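Local coordinates for protein arylalkylamine N-Acetyltransferase like 5b (Aedes aegypti, PDB 4FD4) that probably transfers acyl groups from acetyl-CoA or long-chain acyl-CoA to arylalkylamines such as serotonin and dopamine, as a member of the GNAT acetyltransferase family, at residues A[102-105]-A[106-110]; A[21-24]-A[25-29]; A[185-189]-A[190-194]; A[54-58]-A[59-63]. All blocks are in the same frame, centred on the assembly; numbering follows the deposited sequence.

Contact 1: residues A[102-105]-A[106-110]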
loop_
_atom_site.group_PDB
_atom_site.type_symbol
_atom_site.label_atom_id
_atom_site.label_comp_id
_atom_site.label_asym_id
_atom_site.label_seq_id
_atom_site.Cartn_x
_atom_site.Cartn_y
_atom_site.Cartn_z
ATOM N N GLY A 102 -5.653 -3.529 -14.247
ATOM C CA GLY A 102 -6.735 -2.569 -14.473
ATOM C C GLY A 102 -7.849 -2.674 -13.438
ATOM O O GLY A 102 -8.320 -1.661 -12.895
ATOM N N ASP A 103 -8.261 -3.907 -13.148
ATOM C CA ASP A 103 -9.286 -4.154 -12.140
ATOM C C ASP A 103 -8.841 -3.701 -10.752
ATOM O O ASP A 103 -9.619 -3.088 -9.990
ATOM C CB ASP A 103 -9.667 -5.644 -12.090
ATOM C CG ASP A 103 -10.363 -6.127 -13.357
ATOM O OD1 ASP A 103 -10.381 -7.363 -13.571
ATOM O OD2 ASP A 103 -10.882 -5.282 -14.133
ATOM N N ILE A 104 -7.594 -4.018 -10.410
ATOM C CA ILE A 104 -7.065 -3.616 -9.101
ATOM C C ILE A 104 -6.988 -2.096 -8.996
ATOM O O ILE A 104 -7.368 -1.509 -7.974
ATOM C CB ILE A 104 -5.697 -4.269 -8.791
ATOM C CG1 ILE A 104 -5.887 -5.772 -8.566
ATOM C CG2 ILE A 104 -5.081 -3.647 -7.540
ATOM C CD1 ILE A 104 -4.580 -6.565 -8.521
ATOM N N LEU A 105 -6.525 -1.464 -10.064
ATOM C CA LEU A 105 -6.456 -0.007 -10.150
ATOM C C LEU A 105 -7.819 0.634 -9.922
ATOM O O LEU A 105 -7.924 1.630 -9.198
ATOM C CB LEU A 105 -5.921 0.414 -11.516
ATOM C CG LEU A 105 -4.460 0.825 -11.589
ATOM C CD1 LEU A 105 -4.038 1.006 -13.052
ATOM C CD2 LEU A 105 -4.248 2.112 -10.797
ATOM N N LYS A 106 -8.860 0.077 -10.539
ATOM C CA LYS A 106 -10.219 0.574 -10.281
ATOM C C LYS A 106 -10.639 0.416 -8.838
ATOM O O LYS A 106 -11.253 1.324 -8.262
ATOM C CB LYS A 106 -11.244 -0.107 -11.190
ATOM C CG LYS A 106 -11.111 0.240 -12.659
ATOM C CD LYS A 106 -12.008 -0.692 -13.451
ATOM C CE LYS A 106 -11.856 -0.485 -14.941
ATOM N NZ LYS A 106 -12.836 -1.325 -15.677
ATOM N N LEU A 107 -10.331 -0.735 -8.251
ATOM C CA LEU A 107 -10.592 -0.918 -6.818
ATOM C C LEU A 107 -9.885 0.118 -5.921
ATOM O O LEU A 107 -10.494 0.702 -5.014
ATOM C CB LEU A 107 -10.227 -2.333 -6.378
ATOM C CG LEU A 107 -10.210 -2.602 -4.873
ATOM C CD1 LEU A 107 -11.593 -2.393 -4.241
ATOM C CD2 LEU A 107 -9.717 -4.020 -4.620
ATOM N N LEU A 108 -8.600 0.333 -6.173
ATOM C CA LEU A 108 -7.799 1.309 -5.428
ATOM C C LEU A 108 -8.365 2.713 -5.576
ATOM O O LEU A 108 -8.449 3.478 -4.604
ATOM C CB LEU A 108 -6.351 1.303 -5.924
ATOM C CG LEU A 108 -5.565 0.014 -5.688
ATOM C CD1 LEU A 108 -4.148 0.125 -6.271
ATOM C CD2 LEU A 108 -5.518 -0.300 -4.208
ATOM N N ALA A 109 -8.719 3.050 -6.812
ATOM C CA ALA A 109 -9.359 4.321 -7.114
ATOM C C ALA A 109 -10.639 4.479 -6.294
ATOM O O ALA A 109 -10.892 5.543 -5.732
ATOM C CB ALA A 109 -9.658 4.427 -8.612
ATOM N N LEU A 110 -11.446 3.428 -6.218
ATOM C CA LEU A 110 -12.689 3.487 -5.434
ATOM C C LEU A 110 -12.377 3.737 -3.964
ATOM O O LEU A 110 -13.031 4.557 -3.301
ATOM C CB LEU A 110 -13.476 2.181 -5.570
ATOM C CG LEU A 110 -14.621 1.935 -4.577
ATOM C CD1 LEU A 110 -15.707 2.997 -4.703
ATOM C CD2 LEU A 110 -15.210 0.551 -4.806
HETATM O O HOH W 1 -12.947 -3.684 -13.294
#
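Helix 99-115 passes through this contact in regular alpha-helical form, and Ile104 and Leu108 meet on it one turn apart. Their side chains lie side by side and point the same way, the nearest approach being Ile104 CG2 to Leu108 CD1 at 4.1 Å. Ile104 turns that methyl forward because CG2 stands anti to the backbone N, with CG1 swung beside the N (chi1 -69°). Leu108 CG also sits against the backbone, 3.3 Å from Ile104 O, the same oxygen that takes the Leu108 N-H at 2.9 Å in a bond running nearly straight on from the carbonyl. The flanking i to i+4 bonds, such as Ala109 N to Leu105 O at 2.9 Å, complete the ladder.

Lys106 runs extended beyond CG and lays its CG over Gly102 O. Its NZ does not touch Asp103: the charged atoms NZ and OD2 are 4.7 Å apart. A water spans the gap, donating to Asp103 OD2 at 2.7 Å and only weakly bound by Lys106 NZ. Asp103 is held more firmly from outside, by the hydroxyl of Tyr38 on OD1 and by a salt bridge from Lys99 to OD2.

Leu105 and Leu108 face Met89 of helix 85-95, while Ile104 and Leu107 meet Ile34. This is an amphipathic alpha helix, its leucines packed against helix 85-95, helix 33-37 and the edge strand, with Lys106 on a partly exposed flank.

Contact 2: residues A[21-24]-A[25-29]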
loop_
_atom_site.group_PDB
_atom_site.type_symbol
_atom_site.label_atom_id
_atom_site.label_comp_id
_atom_site.label_asym_id
_atom_site.label_seq_id
_atom_site.Cartn_x
_atom_site.Cartn_y
_atom_site.Cartn_z
ATOM N N ARG A 21 12.589 -4.928 -5.697
ATOM C CA ARG A 21 11.776 -5.861 -6.458
ATOM C C ARG A 21 11.763 -7.189 -5.695
ATOM O O ARG A 21 10.692 -7.790 -5.456
ATOM C CB ARG A 21 12.329 -6.032 -7.890
ATOM C CG ARG A 21 11.353 -6.676 -8.889
ATOM C CD ARG A 21 12.064 -7.197 -10.159
ATOM N NE ARG A 21 12.726 -6.144 -10.928
ATOM C CZ ARG A 21 12.143 -5.426 -11.888
ATOM N NH1 ARG A 21 10.871 -5.641 -12.206
ATOM N NH2 ARG A 21 12.831 -4.487 -12.534
ATOM N N GLU A 22 12.916 -7.686 -5.307
ATOM C CA GLU A 22 12.957 -8.989 -4.659
ATOM C C GLU A 22 12.150 -9.029 -3.400
ATOM O O GLU A 22 11.457 -9.973 -3.204
ATOM C CB GLU A 22 14.364 -9.470 -4.341
ATOM C CG GLU A 22 14.414 -10.921 -3.803
ATOM C CD GLU A 22 14.192 -11.090 -2.258
ATOM O OE1 GLU A 22 14.544 -10.216 -1.449
ATOM O OE2 GLU A 22 13.698 -12.147 -1.848
ATOM N N ILE A 23 12.265 -8.018 -2.538
ATOM C CA ILE A 23 11.528 -8.127 -1.291
ATOM C C ILE A 23 10.029 -8.143 -1.602
ATOM O O ILE A 23 9.255 -8.890 -0.973
ATOM C CB ILE A 23 11.954 -7.060 -0.226
ATOM C CG1 ILE A 23 11.211 -7.285 1.097
ATOM C CG2 ILE A 23 11.805 -5.647 -0.762
ATOM C CD1 ILE A 23 11.795 -8.403 1.946
ATOM N N LEU A 24 9.618 -7.382 -2.622
ATOM C CA LEU A 24 8.200 -7.363 -2.961
ATOM C C LEU A 24 7.765 -8.749 -3.421
ATOM O O LEU A 24 6.709 -9.241 -3.030
ATOM C CB LEU A 24 7.883 -6.320 -4.053
ATOM C CG LEU A 24 7.946 -4.847 -3.637
ATOM C CD1 LEU A 24 7.739 -3.950 -4.873
ATOM C CD2 LEU A 24 6.922 -4.514 -2.548
ATOM N N HIS A 25 8.586 -9.383 -4.247
ATOM C CA HIS A 25 8.244 -10.722 -4.728
ATOM C C HIS A 25 8.117 -11.672 -3.536
ATOM O O HIS A 25 7.276 -12.565 -3.538
ATOM C CB HIS A 25 9.358 -11.261 -5.629
ATOM C CG HIS A 25 9.180 -10.968 -7.086
ATOM N ND1 HIS A 25 8.986 -11.969 -8.021
ATOM C CD2 HIS A 25 9.214 -9.810 -7.778
ATOM C CE1 HIS A 25 8.893 -11.428 -9.221
ATOM N NE2 HIS A 25 9.026 -10.119 -9.108
ATOM N N ARG A 26 8.951 -11.478 -2.516
ATOM C CA ARG A 26 9.144 -12.541 -1.514
ATOM C C ARG A 26 8.123 -12.497 -0.388
ATOM O O ARG A 26 7.561 -13.523 -0.006
ATOM C CB ARG A 26 10.567 -12.481 -0.931
ATOM C CG ARG A 26 11.012 -13.759 -0.208
ATOM C CD ARG A 26 12.419 -13.624 0.374
ATOM N NE ARG A 26 12.416 -12.921 1.656
ATOM C CZ ARG A 26 13.222 -11.909 1.970
ATOM N NH1 ARG A 26 13.139 -11.334 3.174
ATOM N NH2 ARG A 26 14.112 -11.466 1.089
ATOM N N ILE A 27 7.869 -11.305 0.135
ATOM C CA ILE A 27 7.030 -11.181 1.322
ATOM C C ILE A 27 5.748 -10.394 1.100
ATOM O O ILE A 27 4.820 -10.476 1.904
ATOM C CB ILE A 27 7.798 -10.539 2.497
ATOM C CG1 ILE A 27 8.136 -9.080 2.193
ATOM C CG2 ILE A 27 9.071 -11.335 2.820
ATOM C CD1 ILE A 27 8.605 -8.304 3.419
ATOM N N TYR A 28 5.671 -9.633 0.014
ATOM C CA TYR A 28 4.481 -8.800 -0.177
ATOM C C TYR A 28 3.403 -9.455 -1.051
ATOM O O TYR A 28 2.325 -9.804 -0.564
ATOM C CB TYR A 28 4.850 -7.413 -0.729
ATOM C CG TYR A 28 3.621 -6.590 -1.067
ATOM C CD1 TYR A 28 2.742 -6.170 -0.072
ATOM C CD2 TYR A 28 3.346 -6.231 -2.376
ATOM C CE1 TYR A 28 1.604 -5.426 -0.383
ATOM C CE2 TYR A 28 2.223 -5.483 -2.697
ATOM C CZ TYR A 28 1.354 -5.087 -1.700
ATOM O OH TYR A 28 0.238 -4.341 -2.034
ATOM N N TYR A 29 3.699 -9.608 -2.338
ATOM C CA TYR A 29 2.719 -10.140 -3.289
ATOM C C TYR A 29 2.113 -11.501 -2.909
ATOM O O TYR A 29 0.903 -11.694 -3.022
ATOM C CB TYR A 29 3.307 -10.173 -4.703
ATOM C CG TYR A 29 3.415 -8.793 -5.329
ATOM C CD1 TYR A 29 2.279 -8.027 -5.565
ATOM C CD2 TYR A 29 4.647 -8.265 -5.693
ATOM C CE1 TYR A 29 2.373 -6.756 -6.136
ATOM C CE2 TYR A 29 4.747 -7.003 -6.269
ATOM C CZ TYR A 29 3.603 -6.257 -6.487
ATOM O OH TYR A 29 3.698 -5.002 -7.065
#
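Glu22 starts with CG anti to the backbone N (chi1 -173°) and then bends at chi2, while Arg26 runs extended to CD and bends at chi3; the two bends bring carboxylate and guanidinium together one turn apart. Arg26 NH2 lies close to both oxygens of the salt bridge, 2.9 Å from Glu22 OE1 and 3.0 Å from Glu22 OE2, and hydrogen-bonds OE2. That bond uses the syn lone pair of OE2, and the two planes are 25° apart. Arg26 NH1 has its own anion, Asp135, and also reaches Phe72 O.

Ile23 CD1 lies over one face of that guanidinium, 3.5 Å from Arg26 NH1. The same methyl touches Ile27 CD1 at 3.5 Å, the two isoleucines crossing at a slant; Ile23 rests on Phe72 and Val75 of strand 71-81, Ile27 on Ala133 of strand 126-134.

Beyond here the helix widens. Leu24 O accepts from two donors: Tyr29 N, five residues on, at 3.1 Å and nearly in line with the carbonyl, and Tyr28 N at 3.2 Å, well above the carbonyl plane. Leu24 in turn sends CD2 alongside Tyr28, whose CD2 sits over the centre of one face of the Tyr29 ring. Tyr28 OH hydrogen-bonds a glycerol that probably comes from the crystallisation liquor, and Tyr29 OH hydrogen-bonds Asp48 and Ser52.

The i to i+5 bond into Tyr29 is the mark of a pi-type turn, here in the last part of helix 17-28, the first helix of the GNAT fold, where it packs on the central sheet.

Contact 3: residues A[185-189]-A[190-194]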
loop_
_atom_site.group_PDB
_atom_site.type_symbol
_atom_site.label_atom_id
_atom_site.label_comp_id
_atom_site.label_asym_id
_atom_site.label_seq_id
_atom_site.Cartn_x
_atom_site.Cartn_y
_atom_site.Cartn_z
ATOM N N SER A 185 -13.026 4.930 6.534
ATOM C CA SER A 185 -13.803 4.239 5.519
ATOM C C SER A 185 -13.354 2.783 5.434
ATOM O O SER A 185 -12.206 2.468 5.745
ATOM C CB SER A 185 -13.647 4.946 4.167
ATOM O OG SER A 185 -13.964 4.079 3.098
ATOM N N GLN A 186 -14.259 1.893 5.039
ATOM C CA GLN A 186 -13.898 0.492 4.837
ATOM C C GLN A 186 -14.703 -0.154 3.723
ATOM O O GLN A 186 -15.739 0.370 3.301
ATOM C CB GLN A 186 -14.027 -0.318 6.135
ATOM C CG GLN A 186 -15.156 0.102 7.055
ATOM C CD GLN A 186 -15.204 -0.742 8.317
ATOM O OE1 GLN A 186 -15.270 -1.976 8.253
ATOM N NE2 GLN A 186 -15.162 -0.084 9.470
ATOM N N LEU A 187 -14.216 -1.293 3.243
ATOM C CA LEU A 187 -14.845 -1.983 2.125
ATOM C C LEU A 187 -14.648 -3.480 2.249
ATOM O O LEU A 187 -13.515 -3.975 2.272
ATOM C CB LEU A 187 -14.281 -1.480 0.787
ATOM C CG LEU A 187 -14.535 -2.313 -0.483
ATOM C CD1 LEU A 187 -14.759 -1.429 -1.708
ATOM C CD2 LEU A 187 -13.389 -3.252 -0.749
ATOM N N ALA A 188 -15.760 -4.201 2.331
ATOM C CA ALA A 188 -15.720 -5.651 2.305
ATOM C C ALA A 188 -15.300 -6.104 0.911
ATOM O O ALA A 188 -15.991 -5.841 -0.075
ATOM C CB ALA A 188 -17.076 -6.225 2.684
ATOM N N LEU A 189 -14.165 -6.788 0.841
ATOM C CA LEU A 189 -13.580 -7.209 -0.428
ATOM C C LEU A 189 -14.522 -8.050 -1.296
ATOM O O LEU A 189 -14.660 -7.801 -2.498
ATOM C CB LEU A 189 -12.292 -7.991 -0.175
ATOM C CG LEU A 189 -11.034 -7.521 -0.901
ATOM C CD1 LEU A 189 -10.009 -8.639 -0.949
ATOM C CD2 LEU A 189 -11.373 -7.042 -2.296
ATOM N N GLY A 190 -15.152 -9.055 -0.693
ATOM C CA GLY A 190 -16.045 -9.938 -1.433
ATOM C C GLY A 190 -17.314 -9.246 -1.905
ATOM O O GLY A 190 -17.997 -9.725 -2.812
ATOM N N ASP A 191 -17.637 -8.114 -1.288
ATOM C CA ASP A 191 -18.804 -7.346 -1.704
ATOM C C ASP A 191 -18.502 -6.391 -2.869
ATOM O O ASP A 191 -19.417 -5.793 -3.438
ATOM C CB ASP A 191 -19.405 -6.586 -0.520
ATOM C CG ASP A 191 -20.027 -7.509 0.515
ATOM O OD1 ASP A 191 -20.322 -8.676 0.177
ATOM O OD2 ASP A 191 -20.225 -7.064 1.668
ATOM N N TYR A 192 -17.225 -6.250 -3.223
ATOM C CA TYR A 192 -16.845 -5.364 -4.320
ATOM C C TYR A 192 -17.415 -5.828 -5.659
ATOM O O TYR A 192 -17.371 -7.016 -5.987
ATOM C CB TYR A 192 -15.315 -5.202 -4.436
ATOM C CG TYR A 192 -14.903 -4.369 -5.639
ATOM C CD1 TYR A 192 -15.045 -2.980 -5.631
ATOM C CD2 TYR A 192 -14.389 -4.966 -6.780
ATOM C CE1 TYR A 192 -14.684 -2.209 -6.732
ATOM C CE2 TYR A 192 -14.025 -4.197 -7.890
ATOM C CZ TYR A 192 -14.179 -2.824 -7.855
ATOM O OH TYR A 192 -13.816 -2.060 -8.936
ATOM N N ARG A 193 -17.946 -4.868 -6.415
ATOM C CA ARG A 193 -18.465 -5.090 -7.754
ATOM C C ARG A 193 -17.973 -3.959 -8.644
ATOM O O ARG A 193 -18.097 -2.797 -8.274
ATOM C CB ARG A 193 -19.994 -5.055 -7.733
ATOM C CG ARG A 193 -20.651 -6.157 -6.932
ATOM C CD ARG A 193 -20.374 -7.511 -7.550
ATOM N NE ARG A 193 -21.073 -8.554 -6.810
ATOM C CZ ARG A 193 -20.612 -9.099 -5.690
ATOM N NH1 ARG A 193 -19.449 -8.698 -5.188
ATOM N NH2 ARG A 193 -21.312 -10.042 -5.070
ATOM N N ASP A 194 -17.419 -4.270 -9.812
ATOM C CA ASP A 194 -17.028 -3.199 -10.726
ATOM C C ASP A 194 -18.264 -2.623 -11.444
ATOM O O ASP A 194 -19.400 -2.956 -11.087
ATOM C CB ASP A 194 -15.933 -3.649 -11.700
ATOM C CG ASP A 194 -16.434 -4.645 -12.728
ATOM O OD1 ASP A 194 -17.627 -5.019 -12.670
ATOM O OD2 ASP A 194 -15.623 -5.058 -13.585
HETATM O O HOH W 2 -15.097 -8.695 -5.390
#
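Leu187 and Tyr192 meet where edge strand 182-188 of the GNAT sheet gives way to a tight turn, leucine CD1 approaching tyrosine CD1 to 4.2 Å. The aromatic side chain leaves with CG anti to the backbone N (chi1 176°), its ring reaching toward helix 99-115, and Leu187 CD1 meets it obliquely. Both belong to one apolar patch: Leu187 packs on Leu110, and Tyr192 on Leu107 and Leu110 of that helix, with Phe201 closing in on the tyrosine.

Ala188 and Asp191 form a second, more exposed pair. The alanine methyl points at the turn and lies 3.4 Å from Asp191 OD2. Between them the backbone folds through a weak Asp191 N to Ala188 O bond and a firmer one, Tyr192 N to Leu189 O at 3.1 Å, whose donor stands 63° out of the carbonyl plane. Leu189 turns the other way, onto Phe201 and Ile210, and its backbone is still paired with Gln208 next to strand 209-216. A water lies within bonding distance of both Leu189 O and Tyr192 O.

Arg193 folds back onto the turn and ties it with a single nitrogen. Its NH1 donates to Gly190 O at 3.0 Å and to Tyr192 O at 2.8 Å, and both oxygens lie close to the guanidinium plane.

Contact 4: residues A[54-58]-A[59-63]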
loop_
_atom_site.group_PDB
_atom_site.type_symbol
_atom_site.label_atom_id
_atom_site.label_comp_id
_atom_site.label_asym_id
_atom_site.label_seq_id
_atom_site.Cartn_x
_atom_site.Cartn_y
_atom_site.Cartn_z
ATOM N N SER A 54 7.876 2.308 -9.283
ATOM C CA SER A 54 7.973 3.694 -9.728
ATOM C C SER A 54 8.248 4.627 -8.536
ATOM O O SER A 54 8.700 5.747 -8.724
ATOM C CB SER A 54 6.709 4.141 -10.469
ATOM O OG SER A 54 5.603 4.192 -9.581
ATOM N N PHE A 55 8.007 4.166 -7.308
ATOM C CA PHE A 55 8.214 5.042 -6.150
ATOM C C PHE A 55 9.656 5.122 -5.639
ATOM O O PHE A 55 10.006 6.064 -4.916
ATOM C CB PHE A 55 7.242 4.704 -5.010
ATOM C CG PHE A 55 5.811 4.913 -5.376
ATOM C CD1 PHE A 55 5.023 3.841 -5.780
ATOM C CD2 PHE A 55 5.259 6.194 -5.371
ATOM C CE1 PHE A 55 3.695 4.033 -6.145
ATOM C CE2 PHE A 55 3.936 6.400 -5.742
ATOM C CZ PHE A 55 3.146 5.317 -6.124
ATOM N N VAL A 56 10.498 4.164 -6.014
ATOM C CA VAL A 56 11.882 4.168 -5.520
ATOM C C VAL A 56 12.596 5.463 -5.882
ATOM O O VAL A 56 13.237 6.077 -5.040
ATOM C CB VAL A 56 12.698 2.986 -6.061
ATOM C CG1 VAL A 56 14.184 3.147 -5.701
ATOM C CG2 VAL A 56 12.158 1.671 -5.518
ATOM N N GLU A 57 12.467 5.888 -7.136
ATOM C CA GLU A 57 13.125 7.113 -7.576
ATOM C C GLU A 57 12.598 8.335 -6.819
ATOM O O GLU A 57 13.315 9.324 -6.651
ATOM C CB GLU A 57 12.971 7.302 -9.088
ATOM C CG GLU A 57 11.561 7.665 -9.541
ATOM C CD GLU A 57 11.358 7.462 -11.042
ATOM O OE1 GLU A 57 10.301 6.911 -11.435
ATOM O OE2 GLU A 57 12.257 7.849 -11.825
ATOM N N GLN A 58 11.352 8.275 -6.363
ATOM C CA GLN A 58 10.757 9.402 -5.631
ATOM C C GLN A 58 11.235 9.508 -4.176
ATOM O O GLN A 58 10.851 10.445 -3.464
ATOM C CB GLN A 58 9.226 9.333 -5.675
ATOM C CG GLN A 58 8.652 9.246 -7.084
ATOM C CD GLN A 58 7.138 9.131 -7.113
ATOM O OE1 GLN A 58 6.436 9.713 -6.281
ATOM N NE2 GLN A 58 6.624 8.383 -8.092
ATOM N N GLY A 59 12.053 8.554 -3.738
ATOM C CA GLY A 59 12.595 8.558 -2.382
ATOM C C GLY A 59 11.565 8.298 -1.293
ATOM O O GLY A 59 11.761 8.697 -0.136
ATOM N N THR A 60 10.476 7.615 -1.641
ATOM C CA THR A 60 9.435 7.327 -0.645
ATOM C C THR A 60 9.219 5.813 -0.440
ATOM O O THR A 60 8.147 5.358 -0.009
ATOM C CB THR A 60 8.127 8.057 -0.987
ATOM O OG1 THR A 60 7.695 7.669 -2.294
ATOM C CG2 THR A 60 8.355 9.561 -0.981
ATOM N N VAL A 61 10.254 5.046 -0.771
ATOM C CA VAL A 61 10.294 3.620 -0.479
ATOM C C VAL A 61 11.242 3.404 0.686
ATOM O O VAL A 61 12.424 3.743 0.611
ATOM C CB VAL A 61 10.724 2.795 -1.711
ATOM C CG1 VAL A 61 10.975 1.350 -1.335
ATOM C CG2 VAL A 61 9.648 2.878 -2.791
ATOM N N VAL A 62 10.706 2.882 1.784
ATOM C CA VAL A 62 11.504 2.659 2.978
ATOM C C VAL A 62 11.740 1.164 3.143
ATOM O O VAL A 62 10.823 0.362 2.980
ATOM C CB VAL A 62 10.821 3.176 4.256
ATOM C CG1 VAL A 62 11.701 2.880 5.476
ATOM C CG2 VAL A 62 10.527 4.664 4.161
ATOM N N VAL A 63 12.970 0.794 3.474
ATOM C CA VAL A 63 13.300 -0.596 3.651
ATOM C C VAL A 63 13.837 -0.798 5.050
ATOM O O VAL A 63 14.421 0.122 5.665
ATOM C CB VAL A 63 14.316 -1.087 2.615
ATOM C CG1 VAL A 63 13.679 -1.162 1.219
ATOM C CG2 VAL A 63 15.535 -0.178 2.611
HETATM O O HOH W 3 13.036 5.316 -2.369
HETATM O O HOH W 4 6.568 9.682 -3.763
#
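Val61 CG2 is the methyl on which the loop closes: it sits 3.7 Å from Phe55 CB and 3.9 Å from Val56 CG2, and packs against the backbone between those two residues. CG2 can do this because it stands anti to Val61's own carbonyl carbon, with CG1 anti to the N (chi1 171°). Val56 and Val61 cross at an angle, both resting on Val20 of helix 17-28.

The next shell is polar. Gly59 N donates to Val56 O at 3.0 Å, closing a type I beta turn from Val56 to Gly59, though the donor rides 58° above the carbonyl plane. Gly59 itself has positive phi, a conformation that favours glycine. One water receives the Val61 N-H at 3.2 Å and lies within bonding distance of Val56 O. A second water donates to Gln58 OE1 at 2.5 Å and Thr60 OG1 at 2.7 Å, joining two side chains that do not meet through their polar ends.

Farther out, Thr60 OG1 is fixed by Ala78 O on strand 71-81. The Phe55 ring has Ser54 OG over one face, offset toward the rim, and meets the rings of Phe51 and His130. Past Thr60 the backbone pairs with its sheet neighbours, Val62 with Ser76 and Val61 with Ala12. What results is a helix-to-strand connection, a beta turn leading from helix 46-53 into strand 61-66 of the GNAT central sheet.

Contacts 1 and 3 form a single packed unit, their centres about 11 Å apart: Leu110 CD2 reaches Tyr192 CE1 at 3.4 Å and Leu187 CD1 at 3.7 Å, seating helix 99-115 against the edge strand and its turn. Contacts 2 and 4 are also neighbours, centres about 15 Å apart, but do not touch. Between contacts 1 and 2 the nearest atoms are about 7 Å apart. Bound glycerol, probably from the crystallisation liquor, lies about 4 Å from the side chain of Ile104 and about 3 Å from that of Tyr28; such molecules often mark pockets, so one or more may lie here. Contacts 3 and 4 lie farthest apart, about 28 Å between centres.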